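Local coordinates for 2-polyprenyl-6-methoxyphenol hydroxylase-like FAD-dependent oxidoreductase (Streptomyces sp. NRRL 11266, PDB 6UI5), which binds flavin-adenine dinucleotide through a Rossmann-type domain and probably works as an FAD-dependent oxidoreductase, at residues Thr122-Ala127 against Gly277-Ala282; Gly132-Leu137 against Gln145-Tyr150; Ile167-Asp172 against Val267-Glu272. All blocks are in the same frame, centred on the assembly; numbering follows the deposited sequence.

Contact 1. Residues Thr122-Ala127 against Gly277-Ala282; sequences TGFEEA and GRVFIA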
loop_
_atom_site.group_PDB
_atom_site.type_symbol
_atom_site.label_atom_id
_atom_site.label_comp_id
_atom_site.label_asym_id
_atom_site.label_seq_id
_atom_site.Cartn_x
_atom_site.Cartn_y
_atom_site.Cartn_z
ATOM N N THR A 122 15.066 -32.709 -24.122
ATOM C CA THR A 122 15.774 -33.293 -22.994
ATOM C C THR A 122 17.012 -32.513 -22.582
ATOM O O THR A 122 17.475 -32.677 -21.449
ATOM C CB THR A 122 16.169 -34.721 -23.326
ATOM O OG1 THR A 122 17.164 -34.700 -24.360
ATOM C CG2 THR A 122 14.957 -35.445 -23.841
ATOM N N GLY A 123 17.558 -31.681 -23.461
ATOM C CA GLY A 123 18.691 -30.855 -23.083
ATOM C C GLY A 123 19.186 -30.023 -24.246
ATOM O O GLY A 123 18.619 -30.039 -25.349
ATOM N N PHE A 124 20.283 -29.313 -23.983
ATOM C CA PHE A 124 20.885 -28.393 -24.939
ATOM C C PHE A 124 22.267 -27.997 -24.439
ATOM O O PHE A 124 22.533 -28.010 -23.230
ATOM C CB PHE A 124 20.023 -27.143 -25.119
ATOM C CG PHE A 124 19.992 -26.260 -23.902
ATOM C CD1 PHE A 124 19.195 -26.586 -22.810
ATOM C CD2 PHE A 124 20.761 -25.104 -23.844
ATOM C CE1 PHE A 124 19.166 -25.774 -21.681
ATOM C CE2 PHE A 124 20.730 -24.285 -22.721
ATOM C CZ PHE A 124 19.937 -24.623 -21.639
ATOM N N GLU A 125 23.138 -27.613 -25.373
ATOM C CA GLU A 125 24.411 -27.026 -24.971
ATOM C C GLU A 125 24.760 -25.818 -25.834
ATOM O O GLU A 125 24.565 -25.816 -27.054
ATOM C CB GLU A 125 25.555 -28.055 -25.012
ATOM C CG GLU A 125 26.938 -27.409 -25.055
ATOM C CD GLU A 125 28.019 -28.206 -24.337
ATOM O OE1 GLU A 125 27.740 -29.331 -23.875
ATOM O OE2 GLU A 125 29.160 -27.701 -24.231
ATOM N N GLU A 126 25.266 -24.781 -25.175
ATOM C CA GLU A 126 25.804 -23.633 -25.883
ATOM C C GLU A 126 27.180 -23.977 -26.437
ATOM O O GLU A 126 28.053 -24.449 -25.701
ATOM C CB GLU A 126 25.889 -22.431 -24.940
ATOM C CG GLU A 126 26.499 -21.175 -25.557
ATOM C CD GLU A 126 25.485 -20.049 -25.699
ATOM O OE1 GLU A 126 25.764 -19.088 -26.450
ATOM O OE2 GLU A 126 24.411 -20.129 -25.057
ATOM N N ALA A 127 27.374 -23.741 -27.734
ATOM C CA ALA A 127 28.679 -23.927 -28.357
ATOM C C ALA A 127 29.741 -23.054 -27.682
ATOM O O ALA A 127 29.461 -21.953 -27.197
ATOM C CB ALA A 127 28.599 -23.614 -29.854
ATOM N N GLY A 277 22.186 -15.443 -22.977
ATOM C CA GLY A 277 22.878 -15.519 -24.251
ATOM C C GLY A 277 22.496 -16.694 -25.129
ATOM O O GLY A 277 22.997 -17.801 -24.929
ATOM N N ARG A 278 21.625 -16.456 -26.104
ATOM C CA ARG A 278 21.079 -17.473 -27.011
ATOM C C ARG A 278 19.976 -18.304 -26.367
ATOM O O ARG A 278 19.206 -18.951 -27.084
ATOM C CB ARG A 278 22.161 -18.401 -27.560
ATOM C CG ARG A 278 23.214 -17.722 -28.369
ATOM C CD ARG A 278 23.020 -18.021 -29.838
ATOM N NE ARG A 278 24.018 -17.334 -30.649
ATOM C CZ ARG A 278 23.838 -16.953 -31.908
ATOM N NH1 ARG A 278 22.686 -17.181 -32.525
ATOM N NH2 ARG A 278 24.817 -16.333 -32.547
ATOM N N VAL A 279 19.855 -18.269 -25.040
ATOM C CA VAL A 279 18.764 -18.947 -24.340
ATOM C C VAL A 279 17.916 -17.911 -23.613
ATOM O O VAL A 279 18.399 -17.229 -22.698
ATOM C CB VAL A 279 19.279 -20.018 -23.365
ATOM C CG1 VAL A 279 18.108 -20.739 -22.751
ATOM C CG2 VAL A 279 20.180 -20.999 -24.097
ATOM N N PHE A 280 16.658 -17.789 -24.020
ATOM C CA PHE A 280 15.682 -16.942 -23.343
ATOM C C PHE A 280 14.641 -17.819 -22.682
ATOM O O PHE A 280 14.590 -19.042 -22.896
ATOM C CB PHE A 280 14.995 -15.970 -24.310
ATOM C CG PHE A 280 15.944 -15.088 -25.049
ATOM C CD1 PHE A 280 16.678 -15.573 -26.111
ATOM C CD2 PHE A 280 16.118 -13.784 -24.680
ATOM C CE1 PHE A 280 17.544 -14.759 -26.804
ATOM C CE2 PHE A 280 16.993 -12.960 -25.380
ATOM C CZ PHE A 280 17.703 -13.451 -26.434
ATOM N N ILE A 281 13.797 -17.179 -21.873
ATOM C CA ILE A 281 12.660 -17.866 -21.275
ATOM C C ILE A 281 11.522 -16.869 -21.175
ATOM O O ILE A 281 11.734 -15.657 -21.168
ATOM C CB ILE A 281 12.964 -18.475 -19.889
ATOM C CG1 ILE A 281 13.525 -17.430 -18.947
ATOM C CG2 ILE A 281 13.912 -19.668 -20.004
ATOM C CD1 ILE A 281 13.476 -17.878 -17.513
ATOM N N ALA A 282 10.304 -17.392 -21.081
ATOM C CA ALA A 282 9.125 -16.546 -21.190
ATOM C C ALA A 282 7.943 -17.261 -20.556
ATOM O O ALA A 282 7.972 -18.476 -20.338
ATOM C CB ALA A 282 8.831 -16.191 -22.653
#
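Gly277 opens the contact with its backbone: its carbonyl oxygen faces the carboxylate of Glu126, and the separation from Gly277 O to Glu126 OE2 is 2.7 Å. Glu126 gets there with CG anti to its backbone N (chi1 177°) and a bend at chi2, which swings the acid group across the gap between the strands. At Arg278 the aliphatic part of the side chain does the touching. It crosses the Glu126 side chain at about a right angle, with Arg278 CG 3.5 Å from Glu126 OE1. The chain then bends at chi2 (-106°) and carries the guanidinium off, so that Arg278 NE stays 4.9 Å from Glu126 OE1; NH1 instead donates to the carbonyl of Arg149, and the group makes a cation-pi contact with Tyr150. Val279 turns the contact apolar. Its CG2, beside the backbone N, meets the Phe124 ring tip to tip at one corner, Val279 CG2 to Phe124 CE2 being 3.6 Å. The ring is held in the crowded position between backbone N and carbonyl carbon (chi1 69°). Beyond Val279 the segment leaves this surface: Phe280 packs on Leu307 of helix 295-316, and Ala282 touches the FAD. The contact thus joins strand 120-126, at one edge of the three-stranded antiparallel sheet, to strand 279-281, at one edge of the parallel Rossmann-type sheet, with Phe124 also resting on Val133 and Val135 of strand 133-138 and on Leu151 of strand 150-153.

Contact 2. Residues Gly132-Leu137 against Gln145-Tyr150; sequences GVTVTL and QLRCRY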
loop_
_atom_site.group_PDB
_atom_site.type_symbol
_atom_site.label_atom_id
_atom_site.label_comp_id
_atom_site.label_asym_id
_atom_site.label_seq_id
_atom_site.Cartn_x
_atom_site.Cartn_y
_atom_site.Cartn_z
ATOM N N GLY A 132 25.930 -20.739 -31.766
ATOM C CA GLY A 132 24.656 -21.432 -31.859
ATOM C C GLY A 132 24.446 -22.277 -30.625
ATOM O O GLY A 132 25.317 -22.379 -29.758
ATOM N N VAL A 133 23.254 -22.858 -30.544
ATOM C CA VAL A 133 22.922 -23.841 -29.523
ATOM C C VAL A 133 22.577 -25.137 -30.233
ATOM O O VAL A 133 21.879 -25.127 -31.255
ATOM C CB VAL A 133 21.748 -23.398 -28.627
ATOM C CG1 VAL A 133 21.451 -24.480 -27.571
ATOM C CG2 VAL A 133 22.036 -22.037 -28.003
ATOM N N THR A 134 23.085 -26.243 -29.705
ATOM C CA THR A 134 22.662 -27.572 -30.119
ATOM C C THR A 134 21.680 -28.100 -29.083
ATOM O O THR A 134 21.891 -27.953 -27.874
ATOM C CB THR A 134 23.870 -28.503 -30.273
ATOM O OG1 THR A 134 24.868 -27.849 -31.076
ATOM C CG2 THR A 134 23.476 -29.859 -30.908
ATOM N N VAL A 135 20.589 -28.679 -29.563
ATOM C CA VAL A 135 19.481 -29.083 -28.715
ATOM C C VAL A 135 19.231 -30.572 -28.945
ATOM O O VAL A 135 19.712 -31.155 -29.919
ATOM C CB VAL A 135 18.237 -28.223 -29.019
ATOM C CG1 VAL A 135 17.570 -28.673 -30.296
ATOM C CG2 VAL A 135 17.297 -28.203 -27.870
ATOM N N THR A 136 18.528 -31.210 -28.011
ATOM C CA THR A 136 18.170 -32.612 -28.197
ATOM C C THR A 136 16.689 -32.785 -27.908
ATOM O O THR A 136 16.189 -32.301 -26.882
ATOM C CB THR A 136 18.995 -33.565 -27.318
ATOM O OG1 THR A 136 18.364 -33.729 -26.055
ATOM C CG2 THR A 136 20.404 -33.049 -27.110
ATOM N N LEU A 137 16.003 -33.481 -28.822
ATOM C CA LEU A 137 14.562 -33.703 -28.795
ATOM C C LEU A 137 14.294 -35.198 -28.760
ATOM O O LEU A 137 14.929 -35.951 -29.501
ATOM C CB LEU A 137 13.884 -33.094 -30.028
ATOM C CG LEU A 137 13.670 -31.575 -30.098
ATOM C CD1 LEU A 137 14.974 -30.863 -30.305
ATOM C CD2 LEU A 137 12.741 -31.241 -31.234
ATOM N N GLN A 145 19.179 -34.539 -32.454
ATOM C CA GLN A 145 20.099 -33.600 -31.840
ATOM C C GLN A 145 20.125 -32.381 -32.780
ATOM O O GLN A 145 20.932 -32.328 -33.708
ATOM C CB GLN A 145 21.480 -34.277 -31.659
ATOM C CG GLN A 145 22.272 -33.872 -30.420
ATOM C CD GLN A 145 23.762 -33.832 -30.674
ATOM O OE1 GLN A 145 24.238 -33.071 -31.521
ATOM N NE2 GLN A 145 24.512 -34.665 -29.958
ATOM N N LEU A 146 19.245 -31.403 -32.536
ATOM C CA LEU A 146 19.040 -30.289 -33.466
ATOM C C LEU A 146 19.965 -29.105 -33.171
ATOM O O LEU A 146 20.097 -28.656 -32.022
ATOM C CB LEU A 146 17.579 -29.835 -33.449
ATOM C CG LEU A 146 17.120 -28.617 -34.252
ATOM C CD1 LEU A 146 17.729 -28.568 -35.663
ATOM C CD2 LEU A 146 15.595 -28.632 -34.347
ATOM N N ARG A 147 20.586 -28.601 -34.232
ATOM C CA ARG A 147 21.427 -27.411 -34.210
ATOM C C ARG A 147 20.547 -26.205 -34.536
ATOM O O ARG A 147 19.917 -26.168 -35.600
ATOM C CB ARG A 147 22.565 -27.591 -35.222
ATOM C CG ARG A 147 23.636 -26.499 -35.314
ATOM C CD ARG A 147 23.914 -25.775 -33.997
ATOM N NE ARG A 147 25.120 -24.942 -34.059
ATOM C CZ ARG A 147 25.251 -23.828 -34.787
ATOM N NH1 ARG A 147 24.251 -23.383 -35.547
ATOM N NH2 ARG A 147 26.396 -23.153 -34.756
ATOM N N CYS A 148 20.479 -25.234 -33.620
ATOM C CA CYS A 148 19.572 -24.097 -33.770
ATOM C C CYS A 148 20.270 -22.786 -33.405
ATOM O O CYS A 148 21.406 -22.759 -32.925
ATOM C CB CYS A 148 18.316 -24.278 -32.915
ATOM S SG CYS A 148 18.592 -23.959 -31.184
ATOM N N ARG A 149 19.549 -21.685 -33.618
ATOM C CA ARG A 149 20.073 -20.327 -33.521
ATOM C C ARG A 149 19.808 -19.687 -32.169
ATOM O O ARG A 149 20.713 -19.109 -31.552
ATOM C CB ARG A 149 19.451 -19.473 -34.626
ATOM C CG ARG A 149 20.065 -18.119 -34.787
ATOM C CD ARG A 149 20.005 -17.734 -36.237
ATOM N NE ARG A 149 20.529 -16.397 -36.452
ATOM C CZ ARG A 149 20.626 -15.849 -37.652
ATOM N NH1 ARG A 149 20.239 -16.542 -38.718
ATOM N NH2 ARG A 149 21.106 -14.620 -37.786
ATOM N N TYR A 150 18.571 -19.747 -31.707
ATOM C CA TYR A 150 18.226 -19.334 -30.360
ATOM C C TYR A 150 17.329 -20.409 -29.771
ATOM O O TYR A 150 16.593 -21.086 -30.494
ATOM C CB TYR A 150 17.518 -17.964 -30.330
ATOM C CG TYR A 150 18.399 -16.813 -30.740
ATOM C CD1 TYR A 150 19.316 -16.280 -29.850
ATOM C CD2 TYR A 150 18.306 -16.240 -32.012
ATOM C CE1 TYR A 150 20.129 -15.242 -30.203
ATOM C CE2 TYR A 150 19.129 -15.168 -32.382
ATOM C CZ TYR A 150 20.041 -14.683 -31.466
ATOM O OH TYR A 150 20.888 -13.643 -31.772
#
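Strands 133-137 and 145-148 run antiparallel as the arms of a beta hairpin, their axes approaching to 4.3 Å with 148° between directions. Val133 and Cys148 form an antiparallel hydrogen-bonded pair: Val133 N donates to Cys148 O at 3.0 Å, from above the carbonyl plane of Cys148, and Cys148 N returns the bond to Val133 O at 2.8 Å, coming in nearly along the C=O axis. Farther along, Val135 N reaches Leu146 O at 2.5 Å in the carbonyl plane, whereas the bond back from Leu146 N to Val135 O is bent and weak.

Thr134, Thr136, Gln145 and Arg147 share one face. Arg147 leaves with CG anti to its backbone N, bends at chi2 (31°) and lays its guanidinium flat against Gly132, whose CA sits over the centre of the plane, 3.8 Å from Arg147 CZ. The absence of a side chain on Gly132 is what lets the plane come down there. Thr134 OG1 lies at the guanidinium's edge and touches the arginine chain, 3.7 Å from Arg147 CD. The methyl of the same threonine, Thr134 CG2, meets Gln145 OE1 at 3.4 Å, the two side chains crossing obliquely.

The other face is apolar. Val135 and Leu146 lie side by side, pointing the same way, with Val135 CG1 3.4 Å from Leu146 CB; CG1 occupies the crowded position (chi1 77°). Leu137 CD1 touches the same CB, and Cys148 SG packs beside Val133 CB. This apolar side is shared with strand 120-126, the third strand of the sheet, where Val135 rests on Leu121, while beyond the hairpin Tyr150 packs on Ile311 of helix 295-316.

Contact 3. Residues Ile167-Asp172 against Val267-Glu272; sequences IDYVGD and VTRNAE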
loop_
_atom_site.group_PDB
_atom_site.type_symbol
_atom_site.label_atom_id
_atom_site.label_comp_id
_atom_site.label_asym_id
_atom_site.label_seq_id
_atom_site.Cartn_x
_atom_site.Cartn_y
_atom_site.Cartn_z
ATOM N N ILE A 167 19.623 -20.575 -14.308
ATOM C CA ILE A 167 19.139 -19.280 -13.837
ATOM C C ILE A 167 18.292 -19.487 -12.587
ATOM O O ILE A 167 17.383 -20.323 -12.561
ATOM C CB ILE A 167 18.363 -18.507 -14.928
ATOM C CG1 ILE A 167 17.033 -19.120 -15.201
ATOM C CG2 ILE A 167 19.078 -18.493 -16.276
ATOM C CD1 ILE A 167 16.396 -18.559 -16.364
ATOM N N ASP A 168 18.603 -18.736 -11.546
ATOM C CA ASP A 168 17.930 -18.911 -10.269
ATOM C C ASP A 168 16.503 -18.364 -10.345
ATOM O O ASP A 168 16.241 -17.361 -11.018
ATOM C CB ASP A 168 18.753 -18.226 -9.171
ATOM C CG ASP A 168 20.167 -18.823 -9.028
ATOM O OD1 ASP A 168 21.064 -18.454 -9.821
ATOM O OD2 ASP A 168 20.387 -19.649 -8.113
ATOM N N TYR A 169 15.571 -19.046 -9.660
ATOM C CA TYR A 169 14.123 -18.781 -9.711
ATOM C C TYR A 169 13.703 -18.173 -8.377
ATOM O O TYR A 169 13.450 -18.891 -7.402
ATOM C CB TYR A 169 13.369 -20.077 -9.999
ATOM C CG TYR A 169 11.971 -19.988 -10.608
ATOM C CD1 TYR A 169 11.558 -18.874 -11.375
ATOM C CD2 TYR A 169 11.096 -21.065 -10.479
ATOM C CE1 TYR A 169 10.277 -18.843 -11.971
ATOM C CE2 TYR A 169 9.829 -21.069 -11.059
ATOM C CZ TYR A 169 9.421 -19.978 -11.787
ATOM O OH TYR A 169 8.176 -20.088 -12.314
ATOM N N VAL A 170 13.619 -16.851 -8.344
ATOM C CA VAL A 170 13.616 -16.092 -7.099
ATOM C C VAL A 170 12.189 -15.889 -6.607
ATOM O O VAL A 170 11.320 -15.455 -7.374
ATOM C CB VAL A 170 14.303 -14.735 -7.316
ATOM C CG1 VAL A 170 14.159 -13.871 -6.060
ATOM C CG2 VAL A 170 15.763 -14.947 -7.731
ATOM N N GLY A 171 11.953 -16.150 -5.325
ATOM C CA GLY A 171 10.693 -15.778 -4.711
ATOM C C GLY A 171 10.455 -16.477 -3.386
ATOM O O GLY A 171 11.281 -17.247 -2.900
ATOM N N ASP A 172 9.289 -16.179 -2.808
ATOM C CA ASP A 172 8.915 -16.717 -1.508
ATOM C C ASP A 172 7.409 -16.593 -1.311
ATOM O O ASP A 172 6.737 -15.852 -2.020
ATOM C CB ASP A 172 9.666 -16.014 -0.386
ATOM C CG ASP A 172 10.074 -16.967 0.715
ATOM O OD1 ASP A 172 10.158 -18.185 0.442
ATOM O OD2 ASP A 172 10.309 -16.504 1.848
ATOM N N VAL A 267 3.183 -21.313 -5.947
ATOM C CA VAL A 267 4.303 -20.543 -5.424
ATOM C C VAL A 267 4.480 -19.306 -6.292
ATOM O O VAL A 267 3.916 -19.204 -7.377
ATOM C CB VAL A 267 5.602 -21.349 -5.377
ATOM C CG1 VAL A 267 5.547 -22.374 -4.217
ATOM C CG2 VAL A 267 5.825 -22.000 -6.725
ATOM N N THR A 268 5.312 -18.382 -5.808
ATOM C CA THR A 268 5.554 -17.082 -6.436
ATOM C C THR A 268 7.033 -16.956 -6.776
ATOM O O THR A 268 7.877 -16.890 -5.875
ATOM C CB THR A 268 5.143 -15.958 -5.499
ATOM O OG1 THR A 268 3.794 -16.161 -5.072
ATOM C CG2 THR A 268 5.264 -14.613 -6.215
ATOM N N ARG A 269 7.362 -16.916 -8.066
ATOM C CA ARG A 269 8.761 -16.847 -8.470
ATOM C C ARG A 269 8.939 -15.907 -9.649
ATOM O O ARG A 269 8.039 -15.740 -10.487
ATOM C CB ARG A 269 9.359 -18.228 -8.840
ATOM C CG ARG A 269 9.219 -19.298 -7.720
ATOM C CD ARG A 269 10.373 -19.295 -6.662
ATOM N NE ARG A 269 10.131 -20.392 -5.724
ATOM C CZ ARG A 269 9.348 -20.332 -4.647
ATOM N NH1 ARG A 269 8.782 -19.155 -4.279
ATOM N NH2 ARG A 269 9.193 -21.454 -3.893
ATOM N N ASN A 270 10.119 -15.288 -9.693
ATOM C CA ASN A 270 10.533 -14.492 -10.834
ATOM C C ASN A 270 11.967 -14.888 -11.166
ATOM O O ASN A 270 12.855 -14.760 -10.322
ATOM C CB ASN A 270 10.398 -12.999 -10.519
ATOM C CG ASN A 270 10.366 -12.131 -11.763
ATOM O OD1 ASN A 270 9.942 -12.589 -12.828
ATOM N ND2 ASN A 270 10.800 -10.850 -11.631
ATOM N N ALA A 271 12.180 -15.418 -12.372
ATOM C CA ALA A 271 13.532 -15.720 -12.826
ATOM C C ALA A 271 14.426 -14.485 -12.704
ATOM O O ALA A 271 14.000 -13.358 -12.977
ATOM C CB ALA A 271 13.498 -16.212 -14.276
ATOM N N GLU A 272 15.671 -14.702 -12.272
ATOM C CA GLU A 272 16.609 -13.593 -12.101
ATOM C C GLU A 272 17.064 -13.007 -13.436
ATOM O O GLU A 272 17.295 -11.800 -13.535
ATOM C CB GLU A 272 17.816 -14.067 -11.300
ATOM C CG GLU A 272 18.799 -12.972 -10.999
ATOM C CD GLU A 272 20.124 -13.497 -10.495
ATOM O OE1 GLU A 272 20.140 -14.568 -9.840
ATOM O OE2 GLU A 272 21.149 -12.827 -10.759
HETATM O O HOH W 1 9.017 -13.781 -6.764
#
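Here the short strand 169-170 pairs antiparallel with the end of the long strand 257-271, adding to the large antiparallel sheet of this FAD-binding protein. Val170 and Asn270 form the hydrogen-bonded pair. Asn270 N gives a short bond to Val170 O, 2.6 Å, in the carbonyl plane, while Val170 N comes to Asn270 O at 3.0 Å from well above that carbonyl's plane, 55° out of it. Past the strand end, Glu272 N donates to Asp168 O, 3.0 Å, almost along the C=O axis. Tyr169 and Arg269 carry most of the side-chain contact. CB of Arg269 stands over the centre of one face of the tyrosine ring, a CH-pi contact, and Ala271 N lies at the ring's edge, in its plane; Arg162 adds a cation-pi contact to the same ring. Arg269 then turns at chi2 (-87°), running past the carbonyl of Tyr169 and closing on its own segment, where Arg269 NH1 donates to Thr268 O at 2.9 Å. Gly171, bare of a side chain, lets its CA-H point at that same carbonyl, Gly171 CA to Thr268 O 3.2 Å. Tyr357 of the second subunit hydrogen-bonds to Asp172 N.

Two backbone carbonyls each take two donors: Val170 O the Asn270 amide and a water 2.9 Å away, Thr268 O the Arg269 NH1 and, weakly, the same water. Asp168 and Glu272 lie side by side with Asp168 OD1 4.0 Å from Glu272 OE1, so their like charges would probably make one of these acids somewhat harder to ionise.

From the N terminus, strand 120-126 supplies the first half of contact 1 and waits some 150 residues for its partner. Within that span the chain first closes the short hairpin of contact 2, then opens contact 3 at 167-172 and closes it at 267-272, shortly before 277-282 completes contact 1. Contacts 2 and 3 thus follow one another in series and do not cross, and both fall within the wide loop of contact 1. Contacts 1 and 2 meet in one sheet, where Glu125 and Gly123 bond to strand 133-138. Ile281 packs on Ile167 and Ala271, tying the parallel sheet to the large antiparallel one.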